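Local coordinates for cytoplasmic export protein 1 (Saccharomyces cerevisiae, PDB 3VWA) that takes part in nuclear tRNA export, possibly collecting tRNA from export receptors at the nuclear pore and delivering aminoacylated tRNA to the translation machinery, at residues A[206-211]-A[232-237]; A[116-121]-A[224-229]; A[103-108]-A[238-243]. All blocks are in the same frame, centred on the assembly; numbering follows the deposited sequence.

All three contacts lie in the helical lobe of the N-terminal kinase-like domain, which precedes the HEAT repeats. Contact 2 and contact 3 share helix 106-122: its C-terminal part meets helix 222-231, and its N-terminal end meets the start of helix 239-248. Their centres are about 17 Å apart. Contact 1 lies about 13 Å from each of them, between centres, and touches both. It joins the residues leading into helix 209-216 to helix 233-237. Along the chain, contacts 1 and 2 are nested in the loop closed by contact 3, and the segments of contacts 1 and 2 alternate. Together the contacts help to pack this run of consecutive helices with helix 106-122.

Contact 1: A[206-211]-A[232-237]; sequences KDWIVN and TETWRS
D207 faces the first turn of helix 233-237 with both carboxylate oxygens. OD1 accepts from T234 N at 3.2 Å, and OD2 accepts from the hydroxyl OG1 of the same T234 at 2.6 Å. Each oxygen uses its syn lone pair, so two hydrogen bonds, one per oxygen, grip T234 through its backbone N and its hydroxyl. The D207 CG takes the crowded position between backbone N and carbonyl carbon (chi1 58°), which turns the carboxylate to the helix. A water adds a bridge, donating to D207 OD1 and accepting from E233 N. The negative carboxylate would probably be stabilised by the N-terminal end of this helix.

The W208 indole approaches T232 with its N-H edge. NE1 donates a hydrogen bond to T232 OG1 at 2.8 Å, nearly in the ring plane. T232 is the N-cap of helix 233-237: its hydroxyl accepts a weak, long bond from W235 N, and it is also hydrogen-bonded to L229 O. T234 CG2 lies over one face of the indole, 3.6 Å above the plane and toward the rim. The two tryptophans cross obliquely, W208 CZ2 lying at the edge of the W235 ring, 3.9 Å from its CE3.

In the helical lobe of the kinase-like domain, the contact joins the residues just before helix 209-216 to T232 and the first turn of helix 233-237. Helix 106-122 lies against it through E110, S114 and L117, and L229 of helix 222-231 also packs on W208.

Contact 2: A[116-121]-A[224-229]; sequences LLATLG and NFRKRL
R226 lays one face of its guanidinium over the backbone of helix 106-122, above L117 O and A118 CA. The contact is a packing of two helices in the C-terminal lobe of the kinase-like fold. Helix segments 116-121 and 224-229 run roughly antiparallel, with 142° between their directions, and their axes come within 10.6 Å.

The R226 chain is extended from CG to NE, and CG is anti to the backbone N (chi1 -166°). This carries the flat head across to the other helix. NH1 comes within 3.5 Å of A118 CA, and the A118 methyl lies close to the same nitrogen. NE makes a long, weak ion pair with E230 OE2 of the same helix.

Next to the arginine, L117 makes the apolar part of the contact. It points at helix 222-231 and splits its two methyls between two neighbours. CD2 meets the edge of the F225 ring, in its plane, 4.0 Å from F225 CD2. L117 CD1 meets L229 CD2 at 3.9 Å. Both partners cross L117 at about a right angle. L191 of helix 186-198 also packs on L117, while I195 of that helix packs on F225.

G121 brings its CA to 3.9 Å from R226 NH2; a CB placed on G121 would sit 2.4 Å from that nitrogen, a clash. One water bridges the two helices, donating to A118 O at 2.8 Å and accepting from R226 NH2 at 2.6 Å.

Contact 3: A[103-108]-A[238-243]; sequences SQNKFG and NPLINF
Two asparagine N-caps stand at this junction, N105 before helix 106-122 and N238 before helix 239-248. N105 OD1 accepts from G108 N at 2.8 Å, while its ND2 bonds to the carbonyls of I275 and R277. N238 OD1 accepts from I241 N at 3.0 Å and, weakly, from L240 N. The N238 amide works on both sides, because its ND2 donates to F107 O at 3.2 Å. That bond is almost straight (177°), lies in the amide plane and uses a carbonyl lone pair. ND2 also bonds to E110 OE1. The amide and the F107 ring slide past each other in opposite directions, planes 65° apart, with N238 CG 3.6 Å from F107 CD1.

In the helical lobe of the kinase-like domain, the contact joins the first turns of two helices far apart in sequence. P239 CD lies over one face of the F107 ring, 3.8 Å from its centroid, a CH-pi contact. An alanine in place of N238 would lose the cap and the ND2 bonds to F107 O and E110 OE1, and would probably loosen the hold between the helix starts. L240 CD1 packs against F107 CB at 4.0 Å, and I275 packs on both residues.

Contact 1: A[206-211]-A[232-237]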
loop_
_atom_site.group_PDB
_atom_site.type_symbol
_atom_site.label_atom_id
_atom_site.label_comp_id
_atom_site.label_asym_id
_atom_site.label_seq_id
_atom_site.Cartn_x
_atom_site.Cartn_y
_atom_site.Cartn_z
ATOM N N LYS A 206 -27.934 -13.668 -9.669
ATOM C CA LYS A 206 -29.198 -14.287 -10.083
ATOM C C LYS A 206 -30.205 -13.197 -10.384
ATOM O O LYS A 206 -30.816 -13.198 -11.454
ATOM C CB LYS A 206 -29.724 -15.199 -8.970
ATOM C CG LYS A 206 -29.239 -16.638 -9.021
ATOM C CD LYS A 206 -27.784 -16.772 -9.462
ATOM C CE LYS A 206 -27.552 -18.065 -10.241
ATOM N NZ LYS A 206 -28.652 -18.340 -11.220
ATOM N N ASP A 207 -30.318 -12.236 -9.466
ATOM C CA ASP A 207 -31.300 -11.160 -9.609
ATOM C C ASP A 207 -30.883 -10.087 -10.612
ATOM O O ASP A 207 -31.582 -9.079 -10.782
ATOM C CB ASP A 207 -31.682 -10.544 -8.251
ATOM C CG ASP A 207 -30.486 -9.993 -7.491
ATOM O OD1 ASP A 207 -30.668 -9.526 -6.349
ATOM O OD2 ASP A 207 -29.362 -10.049 -8.017
ATOM N N TRP A 208 -29.757 -10.302 -11.287
ATOM C CA TRP A 208 -29.372 -9.419 -12.391
ATOM C C TRP A 208 -29.512 -10.090 -13.724
ATOM O O TRP A 208 -29.351 -9.452 -14.760
ATOM C CB TRP A 208 -27.930 -8.915 -12.208
ATOM C CG TRP A 208 -27.764 -7.867 -11.108
ATOM C CD1 TRP A 208 -28.667 -7.532 -10.075
ATOM C CD2 TRP A 208 -26.615 -7.008 -10.886
ATOM N NE1 TRP A 208 -28.156 -6.523 -9.278
ATOM C CE2 TRP A 208 -26.939 -6.162 -9.711
ATOM C CE3 TRP A 208 -25.388 -6.821 -11.538
ATOM C CZ2 TRP A 208 -26.040 -5.204 -9.220
ATOM C CZ3 TRP A 208 -24.506 -5.843 -11.037
ATOM C CH2 TRP A 208 -24.816 -5.080 -9.904
ATOM N N ILE A 209 -29.785 -11.398 -13.721
ATOM C CA ILE A 209 -29.796 -12.130 -14.984
ATOM C C ILE A 209 -30.743 -11.522 -16.016
ATOM O O ILE A 209 -30.378 -11.323 -17.179
ATOM C CB ILE A 209 -30.043 -13.646 -14.797
ATOM C CG1 ILE A 209 -28.721 -14.354 -14.486
ATOM C CG2 ILE A 209 -30.618 -14.241 -16.067
ATOM C CD1 ILE A 209 -28.881 -15.786 -13.991
ATOM N N VAL A 210 -31.946 -11.172 -15.598
ATOM C CA VAL A 210 -32.936 -10.825 -16.598
ATOM C C VAL A 210 -32.651 -9.423 -17.070
ATOM O O VAL A 210 -32.720 -9.136 -18.279
ATOM C CB VAL A 210 -34.374 -10.938 -16.074
ATOM C CG1 VAL A 210 -35.318 -10.158 -16.977
ATOM C CG2 VAL A 210 -34.781 -12.409 -15.974
ATOM N N ASN A 211 -32.358 -8.548 -16.120
ATOM C CA ASN A 211 -32.062 -7.169 -16.454
ATOM C C ASN A 211 -30.942 -7.073 -17.492
ATOM O O ASN A 211 -31.097 -6.403 -18.514
ATOM C CB ASN A 211 -31.780 -6.362 -15.186
ATOM C CG ASN A 211 -33.033 -6.193 -14.329
ATOM O OD1 ASN A 211 -34.102 -5.917 -14.856
ATOM N ND2 ASN A 211 -32.909 -6.365 -13.012
ATOM N N THR A 232 -32.431 -4.121 -6.704
ATOM C CA THR A 232 -32.253 -5.527 -6.420
ATOM C C THR A 232 -31.579 -5.718 -5.059
ATOM O O THR A 232 -30.953 -4.796 -4.512
ATOM C CB THR A 232 -31.416 -6.183 -7.506
ATOM O OG1 THR A 232 -30.132 -5.532 -7.558
ATOM C CG2 THR A 232 -32.126 -6.065 -8.826
ATOM N N GLU A 233 -31.708 -6.922 -4.519
ATOM C CA GLU A 233 -31.099 -7.246 -3.233
ATOM C C GLU A 233 -29.569 -7.148 -3.342
ATOM O O GLU A 233 -28.919 -6.677 -2.426
ATOM C CB GLU A 233 -31.578 -8.621 -2.733
ATOM C CG GLU A 233 -30.965 -9.101 -1.410
ATOM C CD GLU A 233 -31.216 -8.184 -0.188
ATOM O OE1 GLU A 233 -30.396 -8.217 0.778
ATOM O OE2 GLU A 233 -32.219 -7.419 -0.172
ATOM N N THR A 234 -29.018 -7.574 -4.477
ATOM C CA THR A 234 -27.562 -7.525 -4.718
ATOM C C THR A 234 -26.997 -6.123 -4.551
ATOM O O THR A 234 -26.058 -5.889 -3.781
ATOM C CB THR A 234 -27.242 -8.049 -6.117
ATOM O OG1 THR A 234 -27.656 -9.407 -6.178
ATOM C CG2 THR A 234 -25.726 -7.923 -6.491
ATOM N N TRP A 235 -27.604 -5.193 -5.267
ATOM C CA TRP A 235 -27.203 -3.825 -5.202
ATOM C C TRP A 235 -27.204 -3.266 -3.805
ATOM O O TRP A 235 -26.269 -2.583 -3.438
ATOM C CB TRP A 235 -28.071 -3.013 -6.130
ATOM C CG TRP A 235 -27.630 -1.581 -6.303
ATOM C CD1 TRP A 235 -27.802 -0.532 -5.402
ATOM C CD2 TRP A 235 -26.966 -0.962 -7.467
ATOM N NE1 TRP A 235 -27.296 0.622 -5.896
ATOM C CE2 TRP A 235 -26.777 0.453 -7.114
ATOM C CE3 TRP A 235 -26.517 -1.414 -8.683
ATOM C CZ2 TRP A 235 -26.186 1.367 -7.984
ATOM C CZ3 TRP A 235 -25.896 -0.503 -9.540
ATOM C CH2 TRP A 235 -25.747 0.866 -9.199
ATOM N N ARG A 236 -28.236 -3.565 -3.018
ATOM C CA ARG A 236 -28.484 -2.929 -1.728
ATOM C C ARG A 236 -27.663 -3.613 -0.655
ATOM O O ARG A 236 -27.401 -3.033 0.381
ATOM C CB ARG A 236 -29.977 -3.031 -1.353
ATOM C CG ARG A 236 -30.944 -2.169 -2.176
ATOM C CD ARG A 236 -32.344 -2.215 -1.543
ATOM N NE ARG A 236 -33.350 -1.327 -2.157
ATOM C CZ ARG A 236 -34.520 -1.748 -2.658
ATOM N NH1 ARG A 236 -35.382 -0.885 -3.199
ATOM N NH2 ARG A 236 -34.837 -3.040 -2.622
ATOM N N SER A 237 -27.315 -4.877 -0.899
ATOM C CA SER A 237 -26.394 -5.669 -0.061
ATOM C C SER A 237 -24.917 -5.238 -0.201
ATOM O O SER A 237 -24.123 -5.479 0.718
ATOM C CB SER A 237 -26.461 -7.171 -0.443
ATOM O OG SER A 237 -27.675 -7.750 0.033
HETATM O O HOH W 1 -33.212 -8.899 -5.425
#

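Contact 2: A[116-121]-A[224-229]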
loop_
_atom_site.group_PDB
_atom_site.type_symbol
_atom_site.label_atom_id
_atom_site.label_comp_id
_atom_site.label_asym_id
_atom_site.label_seq_id
_atom_site.Cartn_x
_atom_site.Cartn_y
_atom_site.Cartn_z
ATOM N N LEU A 116 -19.677 2.976 -13.851
ATOM C CA LEU A 116 -19.891 3.087 -15.291
ATOM C C LEU A 116 -21.338 3.517 -15.569
ATOM O O LEU A 116 -21.586 4.282 -16.496
ATOM C CB LEU A 116 -19.603 1.742 -15.981
ATOM C CG LEU A 116 -18.182 1.217 -15.976
ATOM C CD1 LEU A 116 -18.160 -0.026 -16.841
ATOM C CD2 LEU A 116 -17.178 2.219 -16.560
ATOM N N LEU A 117 -22.271 3.039 -14.746
ATOM C CA LEU A 117 -23.666 3.420 -14.852
ATOM C C LEU A 117 -23.915 4.892 -14.504
ATOM O O LEU A 117 -24.714 5.549 -15.149
ATOM C CB LEU A 117 -24.539 2.463 -14.010
ATOM C CG LEU A 117 -24.604 1.023 -14.596
ATOM C CD1 LEU A 117 -25.134 0.007 -13.581
ATOM C CD2 LEU A 117 -25.510 0.937 -15.829
ATOM N N ALA A 118 -23.277 5.440 -13.483
ATOM C CA ALA A 118 -23.516 6.866 -13.201
ATOM C C ALA A 118 -23.043 7.707 -14.412
ATOM O O ALA A 118 -23.695 8.699 -14.774
ATOM C CB ALA A 118 -22.771 7.299 -11.942
ATOM N N THR A 119 -21.934 7.286 -15.039
ATOM C CA THR A 119 -21.414 7.996 -16.188
ATOM C C THR A 119 -22.336 7.926 -17.410
ATOM O O THR A 119 -22.588 8.951 -18.043
ATOM C CB THR A 119 -20.070 7.464 -16.563
ATOM O OG1 THR A 119 -19.260 7.521 -15.388
ATOM C CG2 THR A 119 -19.485 8.313 -17.727
ATOM N N LEU A 120 -22.842 6.733 -17.699
ATOM C CA LEU A 120 -23.829 6.538 -18.773
ATOM C C LEU A 120 -25.162 7.249 -18.481
ATOM O O LEU A 120 -25.937 7.556 -19.404
ATOM C CB LEU A 120 -24.043 5.023 -19.014
ATOM C CG LEU A 120 -22.776 4.298 -19.521
ATOM C CD1 LEU A 120 -22.831 2.778 -19.363
ATOM C CD2 LEU A 120 -22.410 4.674 -20.958
ATOM N N GLY A 121 -25.415 7.541 -17.210
ATOM C CA GLY A 121 -26.546 8.413 -16.833
ATOM C C GLY A 121 -26.330 9.885 -17.221
ATOM O O GLY A 121 -27.261 10.563 -17.650
ATOM N N ASN A 224 -33.181 2.918 -17.442
ATOM C CA ASN A 224 -34.214 2.003 -16.967
ATOM C C ASN A 224 -33.530 0.837 -16.293
ATOM O O ASN A 224 -33.925 0.438 -15.205
ATOM C CB ASN A 224 -35.082 1.521 -18.128
ATOM C CG ASN A 224 -36.370 0.853 -17.660
ATOM O OD1 ASN A 224 -36.583 -0.347 -17.883
ATOM N ND2 ASN A 224 -37.247 1.637 -17.009
ATOM N N PHE A 225 -32.468 0.320 -16.933
ATOM C CA PHE A 225 -31.671 -0.792 -16.397
ATOM C C PHE A 225 -31.096 -0.416 -15.045
ATOM O O PHE A 225 -31.073 -1.223 -14.123
ATOM C CB PHE A 225 -30.575 -1.156 -17.393
ATOM C CG PHE A 225 -29.589 -2.170 -16.899
ATOM C CD1 PHE A 225 -29.846 -3.535 -17.020
ATOM C CD2 PHE A 225 -28.353 -1.759 -16.357
ATOM C CE1 PHE A 225 -28.925 -4.485 -16.585
ATOM C CE2 PHE A 225 -27.431 -2.705 -15.915
ATOM C CZ PHE A 225 -27.714 -4.070 -16.035
ATOM N N ARG A 226 -30.706 0.841 -14.918
ATOM C CA ARG A 226 -30.123 1.350 -13.690
ATOM C C ARG A 226 -31.114 1.321 -12.477
ATOM O O ARG A 226 -30.773 0.874 -11.392
ATOM C CB ARG A 226 -29.650 2.762 -13.980
ATOM C CG ARG A 226 -28.737 3.334 -12.939
ATOM C CD ARG A 226 -28.078 4.579 -13.464
ATOM N NE ARG A 226 -27.367 5.195 -12.359
ATOM C CZ ARG A 226 -27.109 6.491 -12.280
ATOM N NH1 ARG A 226 -26.451 6.970 -11.220
ATOM N NH2 ARG A 226 -27.513 7.294 -13.270
ATOM N N LYS A 227 -32.326 1.824 -12.663
ATOM C CA LYS A 227 -33.348 1.797 -11.613
ATOM C C LYS A 227 -33.721 0.377 -11.177
ATOM O O LYS A 227 -34.116 0.188 -10.044
ATOM C CB LYS A 227 -34.621 2.542 -12.051
ATOM C CG LYS A 227 -34.333 3.856 -12.746
ATOM C CD LYS A 227 -35.467 4.859 -12.620
ATOM C CE LYS A 227 -35.003 6.235 -13.114
ATOM N NZ LYS A 227 -36.125 7.213 -13.220
ATOM N N ARG A 228 -33.597 -0.609 -12.069
ATOM C CA ARG A 228 -33.980 -1.991 -11.738
ATOM C C ARG A 228 -32.939 -2.608 -10.824
ATOM O O ARG A 228 -33.248 -3.179 -9.754
ATOM C CB ARG A 228 -34.162 -2.828 -13.014
ATOM C CG ARG A 228 -35.398 -2.419 -13.786
ATOM C CD ARG A 228 -35.406 -2.965 -15.202
ATOM N NE ARG A 228 -36.703 -2.772 -15.852
ATOM C CZ ARG A 228 -37.554 -3.750 -16.178
ATOM N NH1 ARG A 228 -37.257 -5.019 -15.939
ATOM N NH2 ARG A 228 -38.705 -3.458 -16.771
ATOM N N LEU A 229 -31.693 -2.452 -11.248
ATOM C CA LEU A 229 -30.540 -2.946 -10.540
ATOM C C LEU A 229 -30.456 -2.285 -9.164
ATOM O O LEU A 229 -30.218 -2.953 -8.153
ATOM C CB LEU A 229 -29.289 -2.630 -11.399
ATOM C CG LEU A 229 -28.370 -3.762 -11.880
ATOM C CD1 LEU A 229 -29.095 -4.848 -12.658
ATOM C CD2 LEU A 229 -27.160 -3.248 -12.679
HETATM O O HOH W 2 -26.037 9.483 -13.438
#

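Contact 3: A[103-108]-A[238-243]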
loop_
_atom_site.group_PDB
_atom_site.type_symbol
_atom_site.label_atom_id
_atom_site.label_comp_id
_atom_site.label_asym_id
_atom_site.label_seq_id
_atom_site.Cartn_x
_atom_site.Cartn_y
_atom_site.Cartn_z
ATOM N N SER A 103 -12.393 -10.585 -10.238
ATOM C CA SER A 103 -13.655 -11.358 -10.215
ATOM C C SER A 103 -13.889 -11.999 -8.875
ATOM O O SER A 103 -15.009 -12.262 -8.506
ATOM C CB SER A 103 -13.544 -12.518 -11.202
ATOM O OG SER A 103 -14.073 -12.183 -12.433
ATOM N N GLN A 104 -12.806 -12.295 -8.161
ATOM C CA GLN A 104 -12.895 -12.871 -6.820
ATOM C C GLN A 104 -13.580 -11.978 -5.789
ATOM O O GLN A 104 -14.162 -12.467 -4.837
ATOM C CB GLN A 104 -11.506 -13.308 -6.357
ATOM C CG GLN A 104 -10.991 -14.514 -7.158
ATOM C CD GLN A 104 -9.811 -15.248 -6.528
ATOM O OE1 GLN A 104 -9.231 -14.810 -5.541
ATOM N NE2 GLN A 104 -9.435 -16.374 -7.128
ATOM N N ASN A 105 -13.547 -10.663 -5.984
ATOM C CA ASN A 105 -14.296 -9.742 -5.108
ATOM C C ASN A 105 -15.490 -9.216 -5.884
ATOM O O ASN A 105 -15.419 -8.167 -6.581
ATOM C CB ASN A 105 -13.402 -8.587 -4.625
ATOM C CG ASN A 105 -14.145 -7.604 -3.702
ATOM O OD1 ASN A 105 -15.344 -7.524 -3.746
ATOM N ND2 ASN A 105 -13.415 -6.884 -2.855
ATOM N N LYS A 106 -16.603 -9.943 -5.791
ATOM C CA LYS A 106 -17.773 -9.565 -6.572
ATOM C C LYS A 106 -18.243 -8.137 -6.226
ATOM O O LYS A 106 -18.778 -7.460 -7.073
ATOM C CB LYS A 106 -18.919 -10.594 -6.396
ATOM C CG LYS A 106 -19.832 -10.387 -5.189
ATOM C CD LYS A 106 -20.717 -11.620 -5.043
ATOM C CE LYS A 106 -21.853 -11.390 -4.081
ATOM N NZ LYS A 106 -22.898 -10.559 -4.765
ATOM N N PHE A 107 -18.051 -7.709 -4.978
ATOM C CA PHE A 107 -18.511 -6.378 -4.567
ATOM C C PHE A 107 -17.711 -5.326 -5.338
ATOM O O PHE A 107 -18.272 -4.312 -5.740
ATOM C CB PHE A 107 -18.362 -6.142 -3.037
ATOM C CG PHE A 107 -19.218 -7.069 -2.204
ATOM C CD1 PHE A 107 -20.601 -7.176 -2.419
ATOM C CD2 PHE A 107 -18.639 -7.845 -1.209
ATOM C CE1 PHE A 107 -21.381 -8.029 -1.643
ATOM C CE2 PHE A 107 -19.412 -8.715 -0.439
ATOM C CZ PHE A 107 -20.778 -8.802 -0.641
ATOM N N GLY A 108 -16.426 -5.617 -5.558
ATOM C CA GLY A 108 -15.544 -4.799 -6.407
ATOM C C GLY A 108 -16.097 -4.563 -7.793
ATOM O O GLY A 108 -16.230 -3.396 -8.254
ATOM N N ASN A 238 -24.555 -4.619 -1.333
ATOM C CA ASN A 238 -23.167 -4.362 -1.598
ATOM C C ASN A 238 -22.687 -3.258 -0.655
ATOM O O ASN A 238 -23.094 -2.111 -0.785
ATOM C CB ASN A 238 -23.000 -3.981 -3.054
ATOM C CG ASN A 238 -21.552 -3.878 -3.450
ATOM O OD1 ASN A 238 -20.723 -3.402 -2.694
ATOM N ND2 ASN A 238 -21.246 -4.340 -4.636
ATOM N N PRO A 239 -21.848 -3.614 0.327
ATOM C CA PRO A 239 -21.338 -2.673 1.296
ATOM C C PRO A 239 -20.317 -1.706 0.667
ATOM O O PRO A 239 -20.064 -0.650 1.224
ATOM C CB PRO A 239 -20.631 -3.567 2.326
ATOM C CG PRO A 239 -20.280 -4.823 1.575
ATOM C CD PRO A 239 -21.298 -4.978 0.505
ATOM N N LEU A 240 -19.715 -2.069 -0.452
ATOM C CA LEU A 240 -18.781 -1.146 -1.084
ATOM C C LEU A 240 -19.565 -0.071 -1.858
ATOM O O LEU A 240 -19.168 1.046 -1.890
ATOM C CB LEU A 240 -17.806 -1.884 -2.001
ATOM C CG LEU A 240 -16.755 -2.726 -1.273
ATOM C CD1 LEU A 240 -15.728 -3.266 -2.256
ATOM C CD2 LEU A 240 -16.054 -1.958 -0.145
ATOM N N ILE A 241 -20.710 -0.408 -2.425
ATOM C CA ILE A 241 -21.485 0.596 -3.123
ATOM C C ILE A 241 -21.879 1.742 -2.160
ATOM O O ILE A 241 -21.676 2.934 -2.465
ATOM C CB ILE A 241 -22.708 -0.030 -3.807
ATOM C CG1 ILE A 241 -22.226 -0.845 -5.005
ATOM C CG2 ILE A 241 -23.683 1.059 -4.266
ATOM C CD1 ILE A 241 -23.338 -1.426 -5.839
ATOM N N ASN A 242 -22.390 1.370 -0.983
ATOM C CA ASN A 242 -22.732 2.354 0.048
ATOM C C ASN A 242 -21.496 3.069 0.598
ATOM O O ASN A 242 -21.495 4.265 0.820
ATOM C CB ASN A 242 -23.499 1.694 1.200
ATOM C CG ASN A 242 -24.826 1.073 0.746
ATOM O OD1 ASN A 242 -24.887 -0.112 0.393
ATOM N ND2 ASN A 242 -25.896 1.891 0.721
ATOM N N PHE A 243 -20.436 2.338 0.866
ATOM C CA PHE A 243 -19.313 3.005 1.480
ATOM C C PHE A 243 -18.675 4.067 0.534
ATOM O O PHE A 243 -18.288 5.162 0.960
ATOM C CB PHE A 243 -18.331 1.998 2.022
ATOM C CG PHE A 243 -17.087 2.605 2.539
ATOM C CD1 PHE A 243 -17.091 3.295 3.745
ATOM C CD2 PHE A 243 -15.931 2.574 1.780
ATOM C CE1 PHE A 243 -15.948 3.892 4.181
ATOM C CE2 PHE A 243 -14.766 3.143 2.227
ATOM C CZ PHE A 243 -14.776 3.811 3.434
#